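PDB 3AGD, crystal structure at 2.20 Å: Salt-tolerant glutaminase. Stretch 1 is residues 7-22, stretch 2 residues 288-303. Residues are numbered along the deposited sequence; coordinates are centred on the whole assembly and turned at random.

Stretch 1, residues 7-22: DYLASLVTELGAVNPG
Stretch 2, residues 288-303: SARGVLACRRLSEDFR

The most unusual feature of this contact is an arginine that behaves as a knob: Arg297 of the second helix inserts its side chain among Tyr8, Leu12, Glu15 and Leu16 of the first. It is curled rather than extended, with chi1 to chi3 all m (-80°, -69°, -71°) and chi4 at -82°. The fold gives the guanidinium both apolar and polar neighbours. Leu12 CD1 lies over one face, 3.8 Å from Arg297 CZ, while Glu15 meets the edge in a two-pronged salt bridge: Arg297 NH1 donates to Glu15 OE2 at 3.0 Å and Arg297 NH2 to Glu15 OE1 at 3.1 Å, both nearly straight. Glu15 reaches it with chi1 and chi2 t and chi3 at -38°. The remaining donor, Arg297 NE, turns back to Asp301 OD2 at 3.0 Å, one turn along its own helix. That same oxygen accepts from Tyr8 OH at a short 2.5 Å, so one carboxylate oxygen joins the arginine to the opposing helix through the tyrosine.

The framework is a pair of helices, residues 7-16 and 289-301, with phi/psi mostly near -65/-42, psi being steeper at Glu15 (-66°) and Ala289 (-57°) and shallower at Leu16 and Arg290 (about -28°). Their axes approach to 11.1 Å and their directions differ by 133°, so the register runs in reverse: Tyr8 faces Asp301 (CA to CA 9.7 Å), Leu9 Leu298 (9.0 Å), Leu12 Ala294 (7.6 Å) and Leu16 Arg290 (6.9 Å). The backbones therefore converge toward the C-terminal end of the first helix and the N-terminal end of the second. There Ser288 occupies the N-cap position, with its OG accepting from Gly291 N at 3.0 Å.

At the wider end, where Tyr8 and Asp301 are nearest neighbours, aromatic and leucine side chains fill the space. Tyr8 (chi1 t, 163°) places its ring obliquely against that of Phe302 (chi1 m), centroids 4.4 Å apart and planes at 47°; Phe302 CZ lies over one tyrosine face, 3.3 Å from Tyr8 CD2. Leu298 (m, t) brings CD2 to 3.7 Å from Tyr8 CE2 and 4.0 Å from Leu9 CD2. Tyrosine suits this site because its ring packs against apolar groups while its hydroxyl reaches Asp301.

Nearer the convergence, Leu16 (m, t) is buried, with CD2 3.8 Å from Leu293 CD2. Ala294 has only a methyl here, and Leu16 CD1 lies as near Ala294 CA as 3.8 Å, against 4.2 Å to Ala294 CB.

After Leu16 the chain leaves the helix through a type I turn, Leu16 to Val19, and passes along the edge and one face of the Arg290 guanidinium (chi1 m; chi2 149° and chi3 145°, both off-well). Carbonyls suit a buried guanidinium: Val19 O, at its edge, accepts weak hydrogen bonds from Arg290 NE and NH2, each at 3.1 Å. Asn20 OD1 lies over one face, 3.1 Å from Arg290 CZ, a placement that brings a partial negative charge to the cation without a hydrogen bond. Pro21 completes the contact, its CG 4.3 Å from Ala289 CB. In all, the two stretches bury 757 Å² between them.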

ATOM      1  N   ASP A   7       1.795   5.421  25.872  1.00 27.29           N
ATOM      2  CA  ASP A   7       0.791   5.103  26.884  1.00 28.29           C
ATOM      3  C   ASP A   7      -0.196   4.099  26.302  1.00 28.14           C
ATOM      4  O   ASP A   7      -0.647   3.180  26.989  1.00 29.79           O
ATOM      5  CB  ASP A   7       0.061   6.373  27.323  1.00 32.77           C
ATOM      6  CG  ASP A   7       0.911   7.251  28.230  1.00 37.02           C
ATOM      7  OD1 ASP A   7       0.487   8.389  28.524  1.00 44.13           O
ATOM      8  OD2 ASP A   7       1.997   6.801  28.656  1.00 30.01           O
ATOM      9  N   TYR A   8      -0.531   4.285  25.029  1.00 26.46           N
ATOM     10  CA  TYR A   8      -1.432   3.373  24.345  1.00 25.42           C
ATOM     11  C   TYR A   8      -0.815   1.976  24.370  1.00 23.54           C
ATOM     12  O   TYR A   8      -1.477   0.991  24.698  1.00 24.09           O
ATOM     13  CB  TYR A   8      -1.627   3.794  22.889  1.00 25.97           C
ATOM     14  CG  TYR A   8      -2.198   2.679  22.044  1.00 24.57           C
ATOM     15  CD1 TYR A   8      -3.564   2.406  22.048  1.00 25.45           C
ATOM     16  CD2 TYR A   8      -1.359   1.841  21.310  1.00 22.36           C
ATOM     17  CE1 TYR A   8      -4.080   1.320  21.346  1.00 25.12           C
ATOM     18  CE2 TYR A   8      -1.864   0.753  20.606  1.00 22.82           C
ATOM     19  CZ  TYR A   8      -3.223   0.497  20.632  1.00 23.50           C
ATOM     20  OH  TYR A   8      -3.719  -0.600  19.969  1.00 26.28           O
ATOM     21  N   LEU A   9       0.460   1.899  24.004  1.00 22.45           N
ATOM     22  CA  LEU A   9       1.170   0.627  23.978  1.00 21.21           C
ATOM     23  C   LEU A   9       1.214  -0.001  25.365  1.00 24.60           C
ATOM     24  O   LEU A   9       0.977  -1.202  25.517  1.00 24.39           O
ATOM     25  CB  LEU A   9       2.594   0.822  23.442  1.00 17.64           C
ATOM     26  CG  LEU A   9       2.701   1.265  21.975  1.00 18.47           C
ATOM     27  CD1 LEU A   9       4.161   1.415  21.591  1.00 18.23           C
ATOM     28  CD2 LEU A   9       2.015   0.251  21.070  1.00 14.14           C
ATOM     29  N   ALA A  10       1.512   0.815  26.373  1.00 23.60           N
ATOM     30  CA  ALA A  10       1.578   0.337  27.749  1.00 23.55           C
ATOM     31  C   ALA A  10       0.246  -0.290  28.145  1.00 26.10           C
ATOM     32  O   ALA A  10       0.214  -1.329  28.803  1.00 24.98           O
ATOM     33  CB  ALA A  10       1.924   1.489  28.692  1.00 24.09           C
ATOM     34  N   SER A  11      -0.851   0.345  27.738  1.00 28.92           N
ATOM     35  CA  SER A  11      -2.188  -0.162  28.041  1.00 29.33           C
ATOM     36  C   SER A  11      -2.448  -1.449  27.272  1.00 28.66           C
ATOM     37  O   SER A  11      -3.033  -2.395  27.800  1.00 29.18           O
ATOM     38  CB  SER A  11      -3.254   0.869  27.660  1.00 32.43           C
ATOM     39  OG  SER A  11      -3.040   2.091  28.335  1.00 40.00           O
ATOM     40  N   LEU A  12      -2.017  -1.479  26.018  1.00 28.54           N
ATOM     41  CA  LEU A  12      -2.203  -2.659  25.187  1.00 26.62           C
ATOM     42  C   LEU A  12      -1.470  -3.844  25.808  1.00 25.57           C
ATOM     43  O   LEU A  12      -2.003  -4.949  25.875  1.00 25.08           O
ATOM     44  CB  LEU A  12      -1.676  -2.402  23.777  1.00 28.21           C
ATOM     45  CG  LEU A  12      -2.026  -3.504  22.776  1.00 27.56           C
ATOM     46  CD1 LEU A  12      -3.544  -3.625  22.683  1.00 27.04           C
ATOM     47  CD2 LEU A  12      -1.425  -3.185  21.421  1.00 23.45           C
ATOM     48  N   VAL A  13      -0.244  -3.607  26.264  1.00 26.32           N
ATOM     49  CA  VAL A  13       0.548  -4.659  26.890  1.00 24.81           C
ATOM     50  C   VAL A  13      -0.152  -5.161  28.151  1.00 26.77           C
ATOM     51  O   VAL A  13      -0.265  -6.367  28.370  1.00 24.62           O
ATOM     52  CB  VAL A  13       1.954  -4.147  27.259  1.00 21.52           C
ATOM     53  CG1 VAL A  13       2.702  -5.199  28.069  1.00 20.21           C
ATOM     54  CG2 VAL A  13       2.724  -3.814  25.992  1.00 22.48           C
ATOM     55  N   THR A  14      -0.628  -4.230  28.974  1.00 29.92           N
ATOM     56  CA  THR A  14      -1.324  -4.587  30.208  1.00 29.28           C
ATOM     57  C   THR A  14      -2.579  -5.400  29.919  1.00 28.02           C
ATOM     58  O   THR A  14      -2.852  -6.396  30.588  1.00 27.87           O
ATOM     59  CB  THR A  14      -1.736  -3.334  31.010  1.00 27.04           C
ATOM     60  OG1 THR A  14      -0.563  -2.653  31.466  1.00 28.12           O
ATOM     61  CG2 THR A  14      -2.592  -3.726  32.215  1.00 25.99           C
ATOM     62  N   GLU A  15      -3.342  -4.967  28.922  1.00 28.41           N
ATOM     63  CA  GLU A  15      -4.570  -5.657  28.558  1.00 28.69           C
ATOM     64  C   GLU A  15      -4.308  -7.056  28.004  1.00 30.96           C
ATOM     65  O   GLU A  15      -4.685  -8.058  28.616  1.00 34.19           O
ATOM     66  CB  GLU A  15      -5.356  -4.852  27.525  1.00 27.42           C
ATOM     67  CG  GLU A  15      -6.770  -5.371  27.337  1.00 30.09           C
ATOM     68  CD  GLU A  15      -7.497  -4.720  26.179  1.00 35.77           C
ATOM     69  OE1 GLU A  15      -7.316  -3.504  25.955  1.00 39.78           O
ATOM     70  OE2 GLU A  15      -8.266  -5.429  25.498  1.00 36.58           O
ATOM     71  N   LEU A  16      -3.665  -7.122  26.842  1.00 27.61           N
ATOM     72  CA  LEU A  16      -3.374  -8.405  26.217  1.00 27.10           C
ATOM     73  C   LEU A  16      -2.552  -9.293  27.136  1.00 27.65           C
ATOM     74  O   LEU A  16      -2.627 -10.520  27.057  1.00 26.77           O
ATOM     75  CB  LEU A  16      -2.634  -8.203  24.892  1.00 25.05           C
ATOM     76  CG  LEU A  16      -3.397  -7.419  23.820  1.00 26.29           C
ATOM     77  CD1 LEU A  16      -2.637  -7.485  22.496  1.00 23.22           C
ATOM     78  CD2 LEU A  16      -4.802  -7.988  23.659  1.00 21.75           C
ATOM     79  N   GLY A  17      -1.773  -8.666  28.012  1.00 27.69           N
ATOM     80  CA  GLY A  17      -0.944  -9.417  28.937  1.00 29.42           C
ATOM     81  C   GLY A  17      -1.704 -10.082  30.074  1.00 30.53           C
ATOM     82  O   GLY A  17      -1.100 -10.738  30.924  1.00 30.26           O
ATOM     83  N   ALA A  18      -3.023  -9.923  30.093  1.00 31.96           N
ATOM     84  CA  ALA A  18      -3.849 -10.522  31.139  1.00 34.88           C
ATOM     85  C   ALA A  18      -3.930 -12.037  30.972  1.00 37.49           C
ATOM     86  O   ALA A  18      -4.320 -12.755  31.894  1.00 40.13           O
ATOM     87  CB  ALA A  18      -5.245  -9.919  31.112  1.00 31.62           C
ATOM     88  N   VAL A  19      -3.572 -12.514  29.786  1.00 35.14           N
ATOM     89  CA  VAL A  19      -3.579 -13.943  29.492  1.00 31.21           C
ATOM     90  C   VAL A  19      -2.306 -14.282  28.732  1.00 30.84           C
ATOM     91  O   VAL A  19      -1.662 -13.393  28.167  1.00 30.40           O
ATOM     92  CB  VAL A  19      -4.794 -14.331  28.641  1.00 30.26           C
ATOM     93  CG1 VAL A  19      -6.070 -14.104  29.438  1.00 30.24           C
ATOM     94  CG2 VAL A  19      -4.812 -13.515  27.354  1.00 27.64           C
ATOM     95  N   ASN A  20      -1.941 -15.560  28.711  1.00 29.85           N
ATOM     96  CA  ASN A  20      -0.721 -15.971  28.025  1.00 29.01           C
ATOM     97  C   ASN A  20      -0.889 -17.356  27.393  1.00 27.36           C
ATOM     98  O   ASN A  20      -0.237 -18.321  27.794  1.00 24.43           O
ATOM     99  CB  ASN A  20       0.438 -15.965  29.026  1.00 27.69           C
ATOM    100  CG  ASN A  20       1.784 -15.842  28.355  1.00 27.94           C
ATOM    101  OD1 ASN A  20       1.868 -15.649  27.144  1.00 31.02           O
ATOM    102  ND2 ASN A  20       2.853 -15.944  29.140  1.00 27.45           N
ATOM    103  N   PRO A  21      -1.761 -17.457  26.375  1.00 25.97           N
ATOM    104  CA  PRO A  21      -2.064 -18.696  25.648  1.00 26.79           C
ATOM    105  C   PRO A  21      -0.932 -19.246  24.788  1.00 27.87           C
ATOM    106  O   PRO A  21      -0.019 -18.517  24.395  1.00 28.18           O
ATOM    107  CB  PRO A  21      -3.273 -18.306  24.808  1.00 24.65           C
ATOM    108  CG  PRO A  21      -2.950 -16.889  24.442  1.00 22.49           C
ATOM    109  CD  PRO A  21      -2.475 -16.316  25.772  1.00 23.50           C
ATOM    110  N   GLY A  22      -1.014 -20.543  24.498  1.00 27.06           N
ATOM    111  CA  GLY A  22      -0.008 -21.195  23.679  1.00 26.10           C
ATOM    112  C   GLY A  22       1.160 -21.710  24.493  1.00 27.79           C
ATOM    113  O   GLY A  22       1.086 -21.816  25.720  1.00 29.73           O
ATOM    114  N   SER A 288       3.955 -16.007  17.232  1.00 21.99           N
ATOM    115  CA  SER A 288       3.773 -15.471  18.576  1.00 20.49           C
ATOM    116  C   SER A 288       2.291 -15.156  18.765  1.00 21.05           C
ATOM    117  O   SER A 288       1.725 -14.349  18.025  1.00 18.61           O
ATOM    118  CB  SER A 288       4.590 -14.197  18.757  1.00 21.24           C
ATOM    119  OG  SER A 288       4.254 -13.569  19.977  1.00 22.87           O
ATOM    120  N   ALA A 289       1.667 -15.794  19.751  1.00 22.43           N
ATOM    121  CA  ALA A 289       0.247 -15.587  20.018  1.00 24.00           C
ATOM    122  C   ALA A 289      -0.117 -14.133  20.314  1.00 24.03           C
ATOM    123  O   ALA A 289      -0.965 -13.555  19.634  1.00 27.15           O
ATOM    124  CB  ALA A 289      -0.204 -16.482  21.161  1.00 22.51           C
ATOM    125  N   ARG A 290       0.510 -13.539  21.326  1.00 22.20           N
ATOM    126  CA  ARG A 290       0.215 -12.147  21.673  1.00 22.74           C
ATOM    127  C   ARG A 290       0.848 -11.189  20.678  1.00 19.43           C
ATOM    128  O   ARG A 290       0.360 -10.078  20.488  1.00 19.03           O
ATOM    129  CB  ARG A 290       0.757 -11.794  23.051  1.00 22.95           C
ATOM    130  CG  ARG A 290       0.159 -12.519  24.223  1.00 26.05           C
ATOM    131  CD  ARG A 290       1.265 -12.621  25.247  1.00 27.20           C
ATOM    132  NE  ARG A 290       0.820 -12.518  26.621  1.00 31.56           N
ATOM    133  CZ  ARG A 290       1.647 -12.572  27.658  1.00 27.41           C
ATOM    134  NH1 ARG A 290       2.952 -12.731  27.459  1.00 18.60           N
ATOM    135  NH2 ARG A 290       1.171 -12.463  28.887  1.00 30.97           N
ATOM    136  N   GLY A 291       1.959 -11.608  20.080  1.00 20.20           N
ATOM    137  CA  GLY A 291       2.640 -10.771  19.108  1.00 20.41           C
ATOM    138  C   GLY A 291       1.749 -10.528  17.909  1.00 22.80           C
ATOM    139  O   GLY A 291       1.662  -9.414  17.393  1.00 23.82           O
ATOM    140  N   VAL A 292       1.084 -11.586  17.458  1.00 23.28           N
ATOM    141  CA  VAL A 292       0.183 -11.489  16.322  1.00 22.54           C
ATOM    142  C   VAL A 292      -1.060 -10.701  16.740  1.00 22.77           C
ATOM    143  O   VAL A 292      -1.521  -9.813  16.022  1.00 22.95           O
ATOM    144  CB  VAL A 292      -0.221 -12.903  15.827  1.00 22.32           C
ATOM    145  CG1 VAL A 292      -1.511 -12.844  15.034  1.00 19.44           C
ATOM    146  CG2 VAL A 292       0.892 -13.479  14.961  1.00 19.78           C
ATOM    147  N   LEU A 293      -1.588 -11.019  17.916  1.00 21.31           N
ATOM    148  CA  LEU A 293      -2.774 -10.341  18.419  1.00 22.11           C
ATOM    149  C   LEU A 293      -2.530  -8.841  18.561  1.00 21.54           C
ATOM    150  O   LEU A 293      -3.428  -8.034  18.323  1.00 20.42           O
ATOM    151  CB  LEU A 293      -3.188 -10.940  19.764  1.00 23.64           C
ATOM    152  CG  LEU A 293      -4.482 -10.401  20.376  1.00 29.95           C
ATOM    153  CD1 LEU A 293      -5.631 -10.533  19.381  1.00 30.11           C
ATOM    154  CD2 LEU A 293      -4.787 -11.171  21.656  1.00 31.55           C
ATOM    155  N   ALA A 294      -1.312  -8.473  18.947  1.00 19.24           N
ATOM    156  CA  ALA A 294      -0.956  -7.067  19.099  1.00 18.87           C
ATOM    157  C   ALA A 294      -0.975  -6.368  17.736  1.00 17.93           C
ATOM    158  O   ALA A 294      -1.374  -5.209  17.636  1.00 17.90           O
ATOM    159  CB  ALA A 294       0.429  -6.939  19.742  1.00 19.23           C
ATOM    160  N   CYS A 295      -0.545  -7.069  16.689  1.00 15.74           N
ATOM    161  CA  CYS A 295      -0.547  -6.483  15.350  1.00 16.24           C
ATOM    162  C   CYS A 295      -1.984  -6.253  14.864  1.00 17.40           C
ATOM    163  O   CYS A 295      -2.267  -5.250  14.200  1.00 18.31           O
ATOM    164  CB  CYS A 295       0.211  -7.382  14.368  1.00 17.51           C
ATOM    165  SG  CYS A 295       2.015  -7.378  14.608  1.00 21.06           S
ATOM    166  N   ARG A 296      -2.888  -7.173  15.198  1.00 16.74           N
ATOM    167  CA  ARG A 296      -4.290  -7.035  14.808  1.00 18.97           C
ATOM    168  C   ARG A 296      -4.884  -5.812  15.506  1.00 20.29           C
ATOM    169  O   ARG A 296      -5.637  -5.050  14.902  1.00 19.72           O
ATOM    170  CB  ARG A 296      -5.089  -8.287  15.192  1.00 19.99           C
ATOM    171  CG  ARG A 296      -4.708  -9.549  14.413  1.00 20.26           C
ATOM    172  CD  ARG A 296      -5.582 -10.723  14.831  1.00 24.20           C
ATOM    173  NE  ARG A 296      -5.145 -12.001  14.269  1.00 26.98           N
ATOM    174  CZ  ARG A 296      -5.328 -12.383  13.006  1.00 22.66           C
ATOM    175  NH1 ARG A 296      -5.945 -11.590  12.140  1.00 18.49           N
ATOM    176  NH2 ARG A 296      -4.901 -13.576  12.615  1.00 21.75           N
ATOM    177  N   ARG A 297      -4.535  -5.622  16.777  1.00 18.48           N
ATOM    178  CA  ARG A 297      -5.034  -4.478  17.535  1.00 20.05           C
ATOM    179  C   ARG A 297      -4.437  -3.160  17.037  1.00 23.00           C
ATOM    180  O   ARG A 297      -5.126  -2.143  16.998  1.00 24.72           O
ATOM    181  CB  ARG A 297      -4.741  -4.656  19.031  1.00 17.48           C
ATOM    182  CG  ARG A 297      -5.723  -5.570  19.758  1.00 19.33           C
ATOM    183  CD  ARG A 297      -7.110  -4.923  19.861  1.00 26.34           C
ATOM    184  NE  ARG A 297      -7.148  -3.793  20.794  1.00 28.58           N
ATOM    185  CZ  ARG A 297      -7.273  -3.911  22.114  1.00 29.85           C
ATOM    186  NH1 ARG A 297      -7.376  -5.111  22.672  1.00 28.05           N
ATOM    187  NH2 ARG A 297      -7.290  -2.828  22.883  1.00 30.04           N
ATOM    188  N   LEU A 298      -3.160  -3.168  16.663  1.00 22.28           N
ATOM    189  CA  LEU A 298      -2.530  -1.950  16.161  1.00 22.06           C
ATOM    190  C   LEU A 298      -3.231  -1.514  14.879  1.00 22.28           C
ATOM    191  O   LEU A 298      -3.501  -0.333  14.674  1.00 19.95           O
ATOM    192  CB  LEU A 298      -1.045  -2.184  15.878  1.00 20.07           C
ATOM    193  CG  LEU A 298      -0.106  -2.304  17.079  1.00 20.60           C
ATOM    194  CD1 LEU A 298       1.300  -2.626  16.597  1.00 21.07           C
ATOM    195  CD2 LEU A 298      -0.110  -1.004  17.862  1.00 20.45           C
ATOM    196  N   SER A 299      -3.526  -2.485  14.021  1.00 23.77           N
ATOM    197  CA  SER A 299      -4.205  -2.217  12.760  1.00 20.67           C
ATOM    198  C   SER A 299      -5.612  -1.661  12.993  1.00 19.97           C
ATOM    199  O   SER A 299      -6.012  -0.676  12.363  1.00 15.83           O
ATOM    200  CB  SER A 299      -4.291  -3.498  11.924  1.00 19.62           C
ATOM    201  OG  SER A 299      -5.213  -3.348  10.854  1.00 21.91           O
ATOM    202  N   GLU A 300      -6.358  -2.285  13.900  1.00 19.78           N
ATOM    203  CA  GLU A 300      -7.716  -1.838  14.186  1.00 24.32           C
ATOM    204  C   GLU A 300      -7.826  -0.543  14.990  1.00 23.76           C
ATOM    205  O   GLU A 300      -8.606   0.340  14.635  1.00 22.21           O
ATOM    206  CB  GLU A 300      -8.506  -2.930  14.910  1.00 31.47           C
ATOM    207  CG  GLU A 300      -9.920  -2.489  15.261  1.00 43.89           C
ATOM    208  CD  GLU A 300     -10.748  -3.592  15.883  1.00 56.26           C
ATOM    209  OE1 GLU A 300     -10.294  -4.188  16.885  1.00 58.61           O
ATOM    210  OE2 GLU A 300     -11.860  -3.856  15.371  1.00 61.29           O
ATOM    211  N   ASP A 301      -7.059  -0.431  16.071  1.00 23.19           N
ATOM    212  CA  ASP A 301      -7.114   0.756  16.917  1.00 24.05           C
ATOM    213  C   ASP A 301      -6.621   2.025  16.238  1.00 25.08           C
ATOM    214  O   ASP A 301      -7.168   3.103  16.453  1.00 28.61           O
ATOM    215  CB  ASP A 301      -6.309   0.534  18.200  1.00 27.04           C
ATOM    216  CG  ASP A 301      -6.907  -0.538  19.077  1.00 28.46           C
ATOM    217  OD1 ASP A 301      -8.122  -0.789  18.942  1.00 28.01           O
ATOM    218  OD2 ASP A 301      -6.172  -1.117  19.909  1.00 29.61           O
ATOM    219  N   PHE A 302      -5.582   1.898  15.425  1.00 21.03           N
ATOM    220  CA  PHE A 302      -5.020   3.046  14.733  1.00 20.58           C
ATOM    221  C   PHE A 302      -5.488   3.113  13.283  1.00 20.95           C
ATOM    222  O   PHE A 302      -5.093   4.010  12.536  1.00 21.09           O
ATOM    223  CB  PHE A 302      -3.491   2.975  14.790  1.00 18.15           C
ATOM    224  CG  PHE A 302      -2.919   3.244  16.158  1.00 22.65           C
ATOM    225  CD1 PHE A 302      -1.773   2.579  16.589  1.00 24.55           C
ATOM    226  CD2 PHE A 302      -3.496   4.196  16.996  1.00 26.02           C
ATOM    227  CE1 PHE A 302      -1.207   2.860  17.838  1.00 28.40           C
ATOM    228  CE2 PHE A 302      -2.936   4.486  18.249  1.00 27.66           C
ATOM    229  CZ  PHE A 302      -1.791   3.817  18.667  1.00 28.27           C
ATOM    230  N   ARG A 303      -6.344   2.172  12.898  1.00 23.57           N
ATOM    231  CA  ARG A 303      -6.854   2.094  11.532  1.00 26.51           C
ATOM    232  C   ARG A 303      -5.710   2.166  10.526  1.00 22.42           C
ATOM    233  O   ARG A 303      -5.708   2.990   9.608  1.00 22.81           O
ATOM    234  CB  ARG A 303      -7.869   3.207  11.275  1.00 36.13           C
ATOM    235  CG  ARG A 303      -9.099   3.101  12.159  1.00 44.96           C
ATOM    236  CD  ARG A 303      -9.892   1.835  11.858  1.00 52.33           C
ATOM    237  NE  ARG A 303     -10.862   1.535  12.909  1.00 60.30           N
ATOM    238  CZ  ARG A 303     -11.901   0.718  12.758  1.00 65.60           C
ATOM    239  NH1 ARG A 303     -12.731   0.500  13.772  1.00 67.58           N
ATOM    240  NH2 ARG A 303     -12.121   0.131  11.590  1.00 65.99           N
TER